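Local coordinates for protein acetyltransferase of GNAT family (Staphylococcus aureus subsp. aureus Mu50, PDB 3D8P) that probably transfers an acetyl group from acetyl-coenzyme A to an amine acceptor, as other GNAT-family enzymes do, at residues 43-46 with 47-51; 101-104 with 105-109. One frame throughout, in Å; residues are numbered along the deposited sequence.

Interaction 1 of 2, residues 43-46 with 47-51. With ACT (acetate ion), chain D.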
loop_
_atom_site.group_PDB
_atom_site.type_symbol
_atom_site.label_atom_id
_atom_site.label_comp_id
_atom_site.label_asym_id
_atom_site.label_seq_id
_atom_site.Cartn_x
_atom_site.Cartn_y
_atom_site.Cartn_z
ATOM N N ASN A 43 9.275 8.372 -8.440
ATOM C CA ASN A 43 8.953 9.725 -8.018
ATOM C C ASN A 43 7.831 9.626 -6.935
ATOM O O ASN A 43 6.719 10.004 -7.216
ATOM C CB ASN A 43 8.430 10.610 -9.229
ATOM C CG ASN A 43 9.332 10.574 -10.563
ATOM O OD1 ASN A 43 9.283 9.621 -11.360
ATOM N ND2 ASN A 43 10.022 11.695 -10.847
ATOM N N ILE A 44 8.119 9.116 -5.732
ATOM C CA ILE A 44 7.105 8.912 -4.682
ATOM C C ILE A 44 6.541 10.228 -4.179
ATOM O O ILE A 44 5.325 10.323 -3.997
ATOM C CB ILE A 44 7.599 8.050 -3.423
ATOM C CG1 ILE A 44 7.905 6.582 -3.760
ATOM C CG2 ILE A 44 6.563 8.027 -2.303
ATOM C CD1 ILE A 44 6.733 5.713 -4.056
ATOM N N GLU A 45 7.390 11.225 -3.924
ATOM C CA GLU A 45 6.910 12.540 -3.480
ATOM C C GLU A 45 5.898 13.057 -4.496
ATOM O O GLU A 45 4.819 13.472 -4.123
ATOM C CB GLU A 45 8.038 13.586 -3.265
ATOM C CG GLU A 45 8.989 13.273 -2.085
ATOM C CD GLU A 45 9.806 14.475 -1.563
ATOM O OE1 GLU A 45 9.807 15.576 -2.197
ATOM O OE2 GLU A 45 10.453 14.305 -0.481
ATOM N N HIS A 46 6.243 13.006 -5.777
ATOM C CA HIS A 46 5.368 13.521 -6.788
ATOM C C HIS A 46 4.086 12.691 -6.921
ATOM O O HIS A 46 2.979 13.237 -6.896
ATOM C CB HIS A 46 6.083 13.607 -8.120
ATOM C CG HIS A 46 5.202 14.056 -9.227
ATOM N ND1 HIS A 46 4.653 13.178 -10.133
ATOM C CD2 HIS A 46 4.727 15.281 -9.548
ATOM C CE1 HIS A 46 3.883 13.845 -10.974
ATOM N NE2 HIS A 46 3.925 15.126 -10.652
ATOM N N ASN A 47 4.230 11.375 -7.031
ATOM C CA ASN A 47 3.048 10.516 -7.264
ATOM C C ASN A 47 2.140 10.312 -6.057
ATOM O O ASN A 47 0.950 10.143 -6.245
ATOM C CB ASN A 47 3.440 9.153 -7.842
ATOM C CG ASN A 47 4.159 9.280 -9.160
ATOM O OD1 ASN A 47 5.215 8.700 -9.346
ATOM N ND2 ASN A 47 3.633 10.098 -10.048
ATOM N N TYR A 48 2.688 10.363 -4.847
ATOM C CA TYR A 48 1.917 10.083 -3.620
ATOM C C TYR A 48 1.758 11.278 -2.710
ATOM O O TYR A 48 0.642 11.627 -2.377
ATOM C CB TYR A 48 2.556 8.939 -2.819
ATOM C CG TYR A 48 2.479 7.612 -3.520
ATOM C CD1 TYR A 48 1.380 6.771 -3.335
ATOM C CD2 TYR A 48 3.492 7.194 -4.389
ATOM C CE1 TYR A 48 1.298 5.526 -3.991
ATOM C CE2 TYR A 48 3.423 5.983 -5.041
ATOM C CZ TYR A 48 2.305 5.143 -4.828
ATOM O OH TYR A 48 2.213 3.923 -5.458
ATOM N N LEU A 49 2.865 11.903 -2.312
ATOM C CA LEU A 49 2.817 12.963 -1.322
ATOM C C LEU A 49 2.275 14.278 -1.851
ATOM O O LEU A 49 1.460 14.893 -1.195
ATOM C CB LEU A 49 4.185 13.173 -0.666
ATOM C CG LEU A 49 4.865 11.926 -0.077
ATOM C CD1 LEU A 49 6.109 12.316 0.751
ATOM C CD2 LEU A 49 3.895 11.070 0.731
ATOM N N ASN A 50 2.696 14.693 -3.041
ATOM C CA ASN A 50 2.313 15.991 -3.584
ATOM C C ASN A 50 0.949 16.012 -4.231
ATOM O O ASN A 50 0.422 17.081 -4.551
ATOM C CB ASN A 50 3.340 16.462 -4.622
ATOM C CG ASN A 50 4.678 16.777 -4.016
ATOM O OD1 ASN A 50 4.822 16.817 -2.786
ATOM N ND2 ASN A 50 5.685 17.017 -4.878
ATOM N N SER A 51 0.406 14.817 -4.443
ATOM C CA SER A 51 -0.847 14.616 -5.129
ATOM C C SER A 51 -2.006 14.485 -4.170
ATOM O O SER A 51 -3.095 14.201 -4.596
ATOM C CB SER A 51 -0.758 13.319 -5.951
ATOM O OG SER A 51 -0.554 12.157 -5.130
HETATM C C ACT D . 11.611 10.676 -5.094
HETATM O O ACT D . 10.525 11.256 -4.821
HETATM O OXT ACT D . 11.999 9.862 -4.223
HETATM C CH3 ACT D . 12.410 10.920 -6.359
#

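Interaction 2 of 2, residues 101-104 with 105-109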
loop_
_atom_site.group_PDB
_atom_site.type_symbol
_atom_site.label_atom_id
_atom_site.label_comp_id
_atom_site.label_asym_id
_atom_site.label_seq_id
_atom_site.Cartn_x
_atom_site.Cartn_y
_atom_site.Cartn_z
ATOM N N ASP A 101 -3.614 1.285 10.001
ATOM C CA ASP A 101 -4.138 2.223 10.997
ATOM C C ASP A 101 -3.674 3.664 10.755
ATOM O O ASP A 101 -4.453 4.614 10.939
ATOM C CB ASP A 101 -3.694 1.785 12.407
ATOM C CG ASP A 101 -4.467 0.559 12.932
ATOM O OD1 ASP A 101 -5.534 0.206 12.373
ATOM O OD2 ASP A 101 -4.008 -0.034 13.936
ATOM N N LYS A 102 -2.404 3.818 10.357
ATOM C CA LYS A 102 -1.829 5.126 10.066
ATOM C C LYS A 102 -2.523 5.747 8.882
ATOM O O LYS A 102 -2.827 6.934 8.877
ATOM C CB LYS A 102 -0.336 4.998 9.777
ATOM C CG LYS A 102 0.404 6.319 9.556
ATOM C CD LYS A 102 0.326 7.219 10.758
ATOM C CE LYS A 102 1.263 8.379 10.629
ATOM N NZ LYS A 102 1.082 9.346 11.732
ATOM N N VAL A 103 -2.724 4.937 7.849
ATOM C CA VAL A 103 -3.482 5.344 6.664
ATOM C C VAL A 103 -4.940 5.697 7.062
ATOM O O VAL A 103 -5.412 6.773 6.735
ATOM C CB VAL A 103 -3.413 4.251 5.518
ATOM C CG1 VAL A 103 -4.411 4.519 4.397
ATOM C CG2 VAL A 103 -1.996 4.168 4.928
ATOM N N ILE A 104 -5.631 4.825 7.796
ATOM C CA ILE A 104 -7.031 5.100 8.162
ATOM C C ILE A 104 -7.159 6.406 8.955
ATOM O O ILE A 104 -8.009 7.242 8.659
ATOM C CB ILE A 104 -7.680 3.886 8.863
ATOM C CG1 ILE A 104 -7.928 2.801 7.805
ATOM C CG2 ILE A 104 -9.021 4.267 9.548
ATOM C CD1 ILE A 104 -8.099 1.466 8.383
HETATM N N MSE A 105 -6.279 6.609 9.924
HETATM C CA MSE A 105 -6.280 7.846 10.713
HETATM C C MSE A 105 -6.036 9.073 9.833
HETATM O O MSE A 105 -6.688 10.097 9.997
HETATM C CB MSE A 105 -5.198 7.762 11.780
HETATM C CG MSE A 105 -5.120 8.939 12.696
HETATM SE SE MSE A 105 -3.251 9.296 13.190
HETATM C CE MSE A 105 -2.551 9.895 11.431
ATOM N N THR A 106 -5.089 8.971 8.899
ATOM C CA THR A 106 -4.765 10.090 8.012
ATOM C C THR A 106 -5.914 10.365 7.041
ATOM O O THR A 106 -6.189 11.513 6.710
ATOM C CB THR A 106 -3.423 9.840 7.266
ATOM O OG1 THR A 106 -2.423 9.439 8.216
ATOM C CG2 THR A 106 -2.942 11.092 6.476
ATOM N N CYS A 107 -6.589 9.315 6.589
ATOM C CA CYS A 107 -7.747 9.464 5.722
ATOM C C CYS A 107 -8.874 10.203 6.443
ATOM O O CYS A 107 -9.569 11.029 5.845
ATOM C CB CYS A 107 -8.272 8.092 5.288
ATOM S SG CYS A 107 -7.297 7.252 4.080
ATOM N N LYS A 108 -9.065 9.904 7.723
ATOM C CA LYS A 108 -10.092 10.589 8.493
ATOM C C LYS A 108 -9.805 12.086 8.600
ATOM O O LYS A 108 -10.710 12.908 8.427
ATOM C CB LYS A 108 -10.282 9.931 9.864
ATOM C CG LYS A 108 -10.907 8.534 9.705
ATOM C CD LYS A 108 -11.116 7.817 11.030
ATOM C CE LYS A 108 -11.816 6.447 10.847
ATOM N NZ LYS A 108 -11.933 5.767 12.185
ATOM N N GLU A 109 -8.548 12.447 8.859
ATOM C CA GLU A 109 -8.174 13.854 8.911
ATOM C C GLU A 109 -8.415 14.534 7.566
ATOM O O GLU A 109 -8.773 15.703 7.518
ATOM C CB GLU A 109 -6.693 14.037 9.253
ATOM C CG GLU A 109 -6.259 13.576 10.629
ATOM C CD GLU A 109 -4.732 13.503 10.755
ATOM O OE1 GLU A 109 -4.017 13.828 9.778
ATOM O OE2 GLU A 109 -4.248 13.096 11.828
#

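Interaction 1 of 2, residues 43-46 with 47-51
Ile44 and Tyr48 meet one turn apart on the short helix 44-49 of the GNAT fold, on the side where both side chains also touch Phe55 of strand 54-59. The tyrosine can be traced outward. Its CB lies 3.3 Å from Ile44 O, and with CG next to the backbone N (chi1 -67°) the ring leans back along the first turn, one edge meeting that same oxygen in its plane. CD2 and CE2 then run past the isoleucine terminus, CE2 coming 3.5 Å from Ile44 CD1. Beyond them OH is hydrogen-bonded to Asp40 OD2, so the far end of the ring is fixed.

The backbone underneath widens into a pi-type turn at 47-49. Ile44 O takes the Tyr48 N-H at 2.8 Å and a weak bond from Leu49 N, while Glu45 O reaches five residues on to Asn50 N at 2.7 Å. Leu49 CD1 lies 4.2 Å from CG of Glu45, whose OE1 is engaged in a salt bridge with Arg11. At the start of the helix an acetate, probably a crystallisation additive, is also hydrogen-bonded to Tyr9 OH; its O atom accepts from Glu45 N at 3.3 Å with an N-H...O angle of 161°.

Interaction 2 of 2, residues 101-104 with 105-109
Thr106 folds its hydroxyl back onto Lys102, one turn earlier in helix 95-109, the helix of the beta-alpha-beta crossover from strand 78-86 to strand 114-119. With OG1 placed beside its own backbone N (chi1 -49°), the threonine donates from OG1 to Lys102 O at 2.6 Å. The same carbonyl oxygen receives Thr106 N at 3.0 Å, and the two donors arrive from opposite faces of the carbonyl plane.

The compact part of the contact is the side turned to the sheet. Val103 CG1 lies 4.0 Å from Cys107 SG, and both residues rest on Leu71 of strand 65-73 and Ile115 of strand 114-119. Thr106, buried as well, joins Val103 on Gln54 and Trp56 of strand 54-59. Underneath, Cys107 N bonds to Val103 O at 2.8 Å, in the regular alpha-helical pattern.

The outer side is built instead from long, exposed chains lying alongside their neighbours. The selenomethionine Met105, exposed, runs beside Lys102 in the same direction, and its bent chain brings CE to 3.7 Å from Lys102 NZ. That lysine also has a cation-pi partner in Trp56. Lys108, extended and exposed, lies alongside Ile104; its CE touches Ile104 CG2 at 3.8 Å. Ile104 itself is buried and also touches Ile115 and Leu161.

Buried polarity is therefore dealt with locally: the hydroxyl of Thr106 donates its proton to Lys102 O within the same helix, where the residue packs against the sheet. The lysines contribute methylenes to the helix surface, and the charge of Lys102 is probably steadied by the pi electrons of Trp56.

Interaction 1 precedes interaction 2 in sequence; their centres are 17 Å apart and their nearest atoms about 9 Å apart, with no direct touch. Strand 54-59 connects them: Phe55 packs against Ile44, Tyr48 and Leu49 of helix 44-49, while Gln54 and Trp56 pack against residues 101-109. Neighbouring residues of one strand thus serve helices on the two faces of the sheet. Interaction 2 occupies the later part of helix 95-109, whose beginning, in GNAT enzymes generally, faces the pyrophosphate of acetyl-coenzyme A. No cofactor is bound here. The acetate sits at interaction 1, and the calcium ion, bound by Asp34, Asp36 and Asp37, belongs to neither contact.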